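Local coordinates for protein (atp-binding domain of protein MJ0577) (Methanocaldococcus jannaschii, PDB 1MJH) that binds ATP together with a manganese ion, works as a homodimer and belongs to the universal stress protein A family, at residues B[114-118]-B[119-123]; B[137-140]-B[141-145]. All blocks are in the same frame, centred on the assembly; numbering follows the deposited sequence.

How the interactions relate
Both interactions are local contacts at the ends of helices, illustrating how a helix finishes and how one begins. Interaction 1 closes helix 108-118 ahead of strand 123-127; interaction 2 opens helix 141-149 after the loop that follows the same strand, so that strand stands between the two. Their centres are about 20 Å apart. Interaction 1 is partly buried, its apolar side chains turned to the parallel sheet and its acidic ones largely at the surface, and its amides bond back to carbonyls of the last helical turn. Interaction 2 is more deeply buried, and there the amides of Ser141, Val142 and, weakly, Thr143 bind the phosphates of ATP, while Leu139 faces the second subunit.

Interaction 1: B[114-118]-B[119-123]; sequences KIAED and EGVDI
Glu119 folds back beside Ile115, one helical turn earlier, and its side chain can be followed outward atom by atom. CB starts 3.4 Å from Ile115 O, the same carbonyl that accepts a nearly straight bond from Glu119 N at 2.9 Å. With chi1 at -57°, CG lies anti to the carbonyl carbon of Glu119 itself and runs alongside Ile115, whose CG2 it meets at 3.8 Å; the two side chains point the same way. A bend at chi2 (-79°) then turns the carboxylate, and OE2 forms a salt bridge with Lys100. The acidic tip is thus paired on strand 98-106, and the Glu119 side chain also touches Ile37 on strand 35-43.

The backbone beyond it makes a Schellman motif, a common C-terminal cap of alpha-helices, defined here by two bonds back into the last turn. Gly120 takes a positive phi of 61°, and Val121 N reaches back to Ala116 O at 3.2 Å, nearly in line with the C=O bond. The second bond runs from Gly120 N to Glu117 O, but from above the carbonyl plane. This reversal brings Val121 back against the last turn, where its CG2 packs on Ala116 CB at 3.9 Å. Both residues also lie against Leu9 of strand 7-11, next to which the chain continues as strand 123-127.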
ATOM      1  N   LYS B 114       2.130  12.257  11.034  1.00 24.37           N
ATOM      2  CA  LYS B 114       3.157  12.852  11.900  1.00 25.01           C
ATOM      3  C   LYS B 114       4.027  11.803  12.572  1.00 26.27           C
ATOM      4  O   LYS B 114       5.262  11.888  12.642  1.00 23.18           O
ATOM      5  CB  LYS B 114       2.448  13.759  12.910  1.00 25.14           C
ATOM      6  CG  LYS B 114       3.282  14.157  14.102  1.00 35.67           C
ATOM      7  CD  LYS B 114       2.500  15.124  15.000  1.00 41.20           C
ATOM      8  CE  LYS B 114       3.028  14.958  16.422  1.00 51.29           C
ATOM      9  NZ  LYS B 114       2.271  15.777  17.409  1.00 54.17           N
ATOM     10  N   ILE B 115       3.371  10.771  13.125  1.00 23.50           N
ATOM     11  CA  ILE B 115       4.062   9.728  13.852  1.00 22.01           C
ATOM     12  C   ILE B 115       4.831   8.831  12.923  1.00 25.02           C
ATOM     13  O   ILE B 115       5.952   8.425  13.216  1.00 21.95           O
ATOM     14  CB  ILE B 115       3.057   8.971  14.767  1.00 19.81           C
ATOM     15  CG1 ILE B 115       2.656   9.888  15.941  1.00 24.06           C
ATOM     16  CG2 ILE B 115       3.732   7.693  15.266  1.00 24.35           C
ATOM     17  CD1 ILE B 115       1.511   9.328  16.774  1.00 23.65           C
ATOM     18  N   ALA B 116       4.370   8.596  11.658  1.00 20.11           N
ATOM     19  CA  ALA B 116       5.214   7.850  10.762  1.00 22.32           C
ATOM     20  C   ALA B 116       6.562   8.568  10.483  1.00 19.98           C
ATOM     21  O   ALA B 116       7.585   7.879  10.467  1.00 21.62           O
ATOM     22  CB  ALA B 116       4.545   7.699   9.406  1.00 19.95           C
ATOM     23  N   GLU B 117       6.427   9.896  10.345  1.00 22.33           N
ATOM     24  CA  GLU B 117       7.671  10.676  10.149  1.00 22.65           C
ATOM     25  C   GLU B 117       8.526  10.753  11.423  1.00 21.73           C
ATOM     26  O   GLU B 117       9.751  10.461  11.354  1.00 24.22           O
ATOM     27  CB  GLU B 117       7.143  12.081   9.757  1.00 23.52           C
ATOM     28  CG  GLU B 117       8.219  13.183   9.732  1.00 27.77           C
ATOM     29  CD  GLU B 117       9.295  12.988   8.699  1.00 30.26           C
ATOM     30  OE1 GLU B 117       9.081  12.343   7.646  1.00 28.74           O
ATOM     31  OE2 GLU B 117      10.441  13.515   8.879  1.00 29.27           O
ATOM     32  N   ASP B 118       7.881  10.933  12.579  1.00 24.32           N
ATOM     33  CA  ASP B 118       8.683  11.120  13.833  1.00 25.04           C
ATOM     34  C   ASP B 118       9.419   9.858  14.218  1.00 28.63           C
ATOM     35  O   ASP B 118      10.573   9.874  14.713  1.00 27.80           O
ATOM     36  CB  ASP B 118       7.752  11.653  14.916  1.00 26.51           C
ATOM     37  CG  ASP B 118       7.317  13.093  14.781  1.00 36.54           C
ATOM     38  OD1 ASP B 118       7.737  13.813  13.853  1.00 35.32           O
ATOM     39  OD2 ASP B 118       6.527  13.665  15.563  1.00 36.09           O
ATOM     40  N   GLU B 119       8.752   8.690  14.059  1.00 25.73           N
ATOM     41  CA  GLU B 119       9.359   7.403  14.382  1.00 25.51           C
ATOM     42  C   GLU B 119      10.289   6.838  13.326  1.00 24.97           C
ATOM     43  O   GLU B 119      10.938   5.787  13.437  1.00 27.54           O
ATOM     44  CB  GLU B 119       8.237   6.395  14.786  1.00 25.17           C
ATOM     45  CG  GLU B 119       7.391   6.903  15.967  1.00 25.06           C
ATOM     46  CD  GLU B 119       8.074   6.726  17.326  1.00 32.27           C
ATOM     47  OE1 GLU B 119       9.083   6.030  17.434  1.00 34.19           O
ATOM     48  OE2 GLU B 119       7.572   7.290  18.303  1.00 37.65           O
ATOM     49  N   GLY B 120      10.422   7.432  12.132  1.00 25.30           N
ATOM     50  CA  GLY B 120      11.258   6.945  11.055  1.00 24.21           C
ATOM     51  C   GLY B 120      10.882   5.556  10.548  1.00 26.07           C
ATOM     52  O   GLY B 120      11.733   4.692  10.292  1.00 24.63           O
ATOM     53  N   VAL B 121       9.579   5.338  10.337  1.00 24.24           N
ATOM     54  CA  VAL B 121       9.193   3.988   9.893  1.00 23.35           C
ATOM     55  C   VAL B 121       9.550   3.734   8.442  1.00 22.80           C
ATOM     56  O   VAL B 121       9.643   4.696   7.691  1.00 24.35           O
ATOM     57  CB  VAL B 121       7.699   3.722  10.181  1.00 19.91           C
ATOM     58  CG1 VAL B 121       7.346   4.099  11.618  1.00 19.15           C
ATOM     59  CG2 VAL B 121       6.773   4.445   9.225  1.00 22.74           C
ATOM     60  N   ASP B 122       9.627   2.492   8.030  1.00 21.99           N
ATOM     61  CA  ASP B 122       9.871   2.020   6.674  1.00 19.82           C
ATOM     62  C   ASP B 122       8.570   1.768   5.873  1.00 23.05           C
ATOM     63  O   ASP B 122       8.657   1.702   4.644  1.00 23.17           O
ATOM     64  CB  ASP B 122      10.674   0.722   6.759  1.00 22.91           C
ATOM     65  CG  ASP B 122      12.038   0.949   7.436  1.00 28.93           C
ATOM     66  OD1 ASP B 122      12.831   1.713   6.830  1.00 26.85           O
ATOM     67  OD2 ASP B 122      12.339   0.418   8.532  1.00 24.08           O
ATOM     68  N   ILE B 123       7.443   1.686   6.572  1.00 19.72           N
ATOM     69  CA  ILE B 123       6.201   1.356   5.838  1.00 19.87           C
ATOM     70  C   ILE B 123       5.053   1.572   6.810  1.00 20.72           C
ATOM     71  O   ILE B 123       5.253   1.439   8.034  1.00 19.53           O
ATOM     72  CB  ILE B 123       6.260  -0.091   5.343  1.00 18.60           C
ATOM     73  CG1 ILE B 123       4.965  -0.418   4.570  1.00 20.38           C
ATOM     74  CG2 ILE B 123       6.457  -1.113   6.479  1.00 20.08           C
ATOM     75  CD1 ILE B 123       5.094  -1.766   3.837  1.00 22.73           C
TER

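Interaction 2: B[137-140]-B[141-145]. With ATP (adenosine-5'-triphosphate), chain F.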
ATOM      1  N   ILE B 137     -18.605   3.384  -0.262  1.00 21.49           N
ATOM      2  CA  ILE B 137     -17.331   4.099  -0.162  1.00 21.10           C
ATOM      3  C   ILE B 137     -16.217   3.094  -0.525  1.00 19.39           C
ATOM      4  O   ILE B 137     -16.209   2.009   0.049  1.00 21.22           O
ATOM      5  CB  ILE B 137     -17.117   4.642   1.259  1.00 21.51           C
ATOM      6  CG1 ILE B 137     -18.088   5.750   1.656  1.00 26.19           C
ATOM      7  CG2 ILE B 137     -15.651   5.101   1.452  1.00 23.42           C
ATOM      8  CD1 ILE B 137     -17.922   7.055   0.883  1.00 29.37           C
ATOM      9  N   LEU B 138     -15.403   3.477  -1.526  1.00 20.67           N
ATOM     10  CA  LEU B 138     -14.381   2.528  -1.991  1.00 19.90           C
ATOM     11  C   LEU B 138     -13.000   2.719  -1.377  1.00 19.54           C
ATOM     12  O   LEU B 138     -12.172   1.793  -1.483  1.00 19.09           O
ATOM     13  CB  LEU B 138     -14.233   2.573  -3.541  1.00 19.22           C
ATOM     14  CG  LEU B 138     -15.615   2.448  -4.230  1.00 23.42           C
ATOM     15  CD1 LEU B 138     -15.392   2.504  -5.759  1.00 25.51           C
ATOM     16  CD2 LEU B 138     -16.281   1.107  -3.910  1.00 24.81           C
ATOM     17  N   LEU B 139     -12.872   3.747  -0.539  1.00 19.66           N
ATOM     18  CA  LEU B 139     -11.595   3.904   0.198  1.00 18.39           C
ATOM     19  C   LEU B 139     -11.904   4.880   1.335  1.00 19.49           C
ATOM     20  O   LEU B 139     -12.475   5.950   1.083  1.00 20.88           O
ATOM     21  CB  LEU B 139     -10.528   4.497  -0.700  1.00 19.08           C
ATOM     22  CG  LEU B 139      -9.159   4.748  -0.028  1.00 18.23           C
ATOM     23  CD1 LEU B 139      -8.516   3.447   0.435  1.00 20.19           C
ATOM     24  CD2 LEU B 139      -8.275   5.398  -1.077  1.00 22.32           C
ATOM     25  N   GLY B 140     -11.555   4.453   2.539  1.00 17.71           N
ATOM     26  CA  GLY B 140     -11.865   5.297   3.731  1.00 17.31           C
ATOM     27  C   GLY B 140     -11.038   6.599   3.640  1.00 19.44           C
ATOM     28  O   GLY B 140      -9.973   6.585   3.052  1.00 18.44           O
ATOM     29  N   SER B 141     -11.512   7.627   4.341  1.00 18.97           N
ATOM     30  CA  SER B 141     -10.895   8.936   4.328  1.00 22.42           C
ATOM     31  C   SER B 141      -9.589   8.968   5.110  1.00 21.19           C
ATOM     32  O   SER B 141      -8.725   9.742   4.660  1.00 20.25           O
ATOM     33  CB  SER B 141     -11.841  10.034   4.869  1.00 21.77           C
ATOM     34  OG  SER B 141     -11.978   9.913   6.260  1.00 22.70           O
ATOM     35  N   VAL B 142      -9.391   8.081   6.127  1.00 19.66           N
ATOM     36  CA  VAL B 142      -8.078   8.190   6.799  1.00 18.51           C
ATOM     37  C   VAL B 142      -6.988   7.638   5.890  1.00 18.47           C
ATOM     38  O   VAL B 142      -5.954   8.232   5.640  1.00 18.43           O
ATOM     39  CB  VAL B 142      -8.125   7.449   8.153  1.00 18.00           C
ATOM     40  CG1 VAL B 142      -6.752   7.511   8.839  1.00 21.28           C
ATOM     41  CG2 VAL B 142      -9.205   8.001   9.078  1.00 20.70           C
ATOM     42  N   THR B 143      -7.295   6.470   5.246  1.00 17.89           N
ATOM     43  CA  THR B 143      -6.314   5.901   4.320  1.00 21.75           C
ATOM     44  C   THR B 143      -6.058   6.793   3.117  1.00 20.78           C
ATOM     45  O   THR B 143      -4.897   6.972   2.751  1.00 17.96           O
ATOM     46  CB  THR B 143      -6.735   4.498   3.807  1.00 18.11           C
ATOM     47  OG1 THR B 143      -6.988   3.773   5.029  1.00 18.95           O
ATOM     48  CG2 THR B 143      -5.641   3.899   2.960  1.00 18.03           C
ATOM     49  N   GLU B 144      -7.124   7.354   2.527  1.00 19.96           N
ATOM     50  CA  GLU B 144      -6.874   8.252   1.389  1.00 19.21           C
ATOM     51  C   GLU B 144      -6.019   9.453   1.800  1.00 19.98           C
ATOM     52  O   GLU B 144      -5.086   9.762   1.079  1.00 20.39           O
ATOM     53  CB  GLU B 144      -8.218   8.732   0.818  1.00 19.86           C
ATOM     54  CG  GLU B 144      -7.902   9.500  -0.502  1.00 24.37           C
ATOM     55  CD  GLU B 144      -9.149   9.853  -1.264  1.00 32.95           C
ATOM     56  OE1 GLU B 144     -10.244   9.318  -0.995  1.00 27.55           O
ATOM     57  OE2 GLU B 144      -9.053  10.706  -2.192  1.00 31.02           O
ATOM     58  N   ASN B 145      -6.286  10.051   2.959  1.00 20.50           N
ATOM     59  CA  ASN B 145      -5.407  11.173   3.383  1.00 19.22           C
ATOM     60  C   ASN B 145      -3.999  10.742   3.720  1.00 20.94           C
ATOM     61  O   ASN B 145      -3.041  11.488   3.459  1.00 21.53           O
ATOM     62  CB  ASN B 145      -6.008  11.795   4.649  1.00 21.38           C
ATOM     63  CG  ASN B 145      -7.033  12.858   4.416  1.00 25.89           C
ATOM     64  OD1 ASN B 145      -6.806  13.878   3.744  1.00 28.10           O
ATOM     65  ND2 ASN B 145      -8.230  12.683   5.000  1.00 32.30           N
TER
HETATM   66  PG  ATP F3001     -14.376   7.077   7.292  1.00 20.85           P
HETATM   67  O1G ATP F3001     -13.825   7.944   6.214  1.00 21.13           O
HETATM   68  O2G ATP F3001     -13.651   7.322   8.495  1.00 22.89           O
HETATM   69  O3G ATP F3001     -15.823   7.248   7.484  1.00 24.04           O
HETATM   70  PB  ATP F3001     -13.755   4.191   7.323  1.00 19.91           P
HETATM   71  O1B ATP F3001     -14.497   3.116   6.652  1.00 20.64           O
HETATM   72  O2B ATP F3001     -13.984   4.154   8.771  1.00 18.32           O
HETATM   73  O3B ATP F3001     -14.140   5.580   6.690  1.00 23.09           O
HETATM   74  PA  ATP F3001     -10.821   4.653   7.586  1.00 20.61           P
HETATM   75  O1A ATP F3001     -10.231   5.442   6.533  1.00 19.12           O
HETATM   76  O2A ATP F3001     -11.066   5.287   8.837  1.00 20.22           O
HETATM   77  O3A ATP F3001     -12.207   4.006   6.988  1.00 20.12           O
HETATM   78  O5' ATP F3001     -10.086   3.316   7.983  1.00 18.70           O
HETATM   79  C5' ATP F3001      -8.924   2.946   7.197  1.00 20.72           C
HETATM   80  C4' ATP F3001      -7.813   2.500   8.129  1.00 17.11           C
HETATM   81  O4' ATP F3001      -7.309   3.712   8.821  1.00 18.95           O
HETATM   82  C3' ATP F3001      -8.188   1.572   9.274  1.00 21.39           C
HETATM   83  O3' ATP F3001      -8.288   0.199   8.872  1.00 17.06           O
HETATM   84  C2' ATP F3001      -7.019   1.848  10.251  1.00 20.81           C
HETATM   85  O2' ATP F3001      -5.854   1.125   9.804  1.00 18.17           O
HETATM   86  C1' ATP F3001      -6.846   3.380  10.080  1.00 18.06           C
HETATM   87  N9  ATP F3001      -7.539   4.162  11.094  1.00 18.40           N
HETATM   88  C8  ATP F3001      -8.752   4.755  11.038  1.00 17.84           C
HETATM   89  N7  ATP F3001      -9.052   5.465  12.110  1.00 22.13           N
HETATM   90  C5  ATP F3001      -8.027   5.289  12.913  1.00 17.05           C
HETATM   91  C6  ATP F3001      -7.789   5.788  14.183  1.00 19.88           C
HETATM   92  N6  ATP F3001      -8.688   6.558  14.797  1.00 22.55           N
HETATM   93  N1  ATP F3001      -6.640   5.444  14.758  1.00 22.65           N
HETATM   94  C2  ATP F3001      -5.713   4.667  14.109  1.00 18.94           C
HETATM   95  N3  ATP F3001      -5.851   4.144  12.878  1.00 19.61           N
HETATM   96  C4  ATP F3001      -7.059   4.497  12.383  1.00 17.34           C
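Ser141, at the start of helix 141-149, grips the gamma-phosphate oxygen O1G of ATP twice, through its N at 3.0 Å and through OG at 2.7 Å. Its chi1 of 73° puts OG between the backbone N and the carbonyl carbon, which lets amide and hydroxyl reach the same oxygen. Val142 N binds the alpha-phosphate oxygen O1A at 2.8 Å, and Thr143 N adds a weak bond to that atom, while Val142 CG1 approaches the ribose at O4' (3.8 Å).

Anion binding by a helix N-terminus is a familiar device of nucleotide-binding alpha/beta folds, here with a five-stranded parallel sheet of order 3-2-1-4-5; the helix dipole probably favours the negative phosphates. Gly140 is the N-cap residue, and a CB on it would clash with ATP O3A. Its carbonyl O accepts a bond from Glu144 N at 3.0 Å, in the carbonyl plane, closing the first turn.

Further out, Leu139 forks against that turn. The side chains of Leu139 and Thr143 cross at about a right angle, with Leu139 CD1 3.9 Å from Thr143 CG2, and Leu139 CD2 lies 3.8 Å from Glu144 CB. With an alanine in place of Leu139 both methyl branches go, which is likely to open a gap beside Thr143 and Glu144 and to weaken the packing on Ile147 of the second subunit. Thr143 OG1 is hydrogen-bonded to Gly127 O, and the Glu144 carboxylate pairs with Lys148 of its own chain.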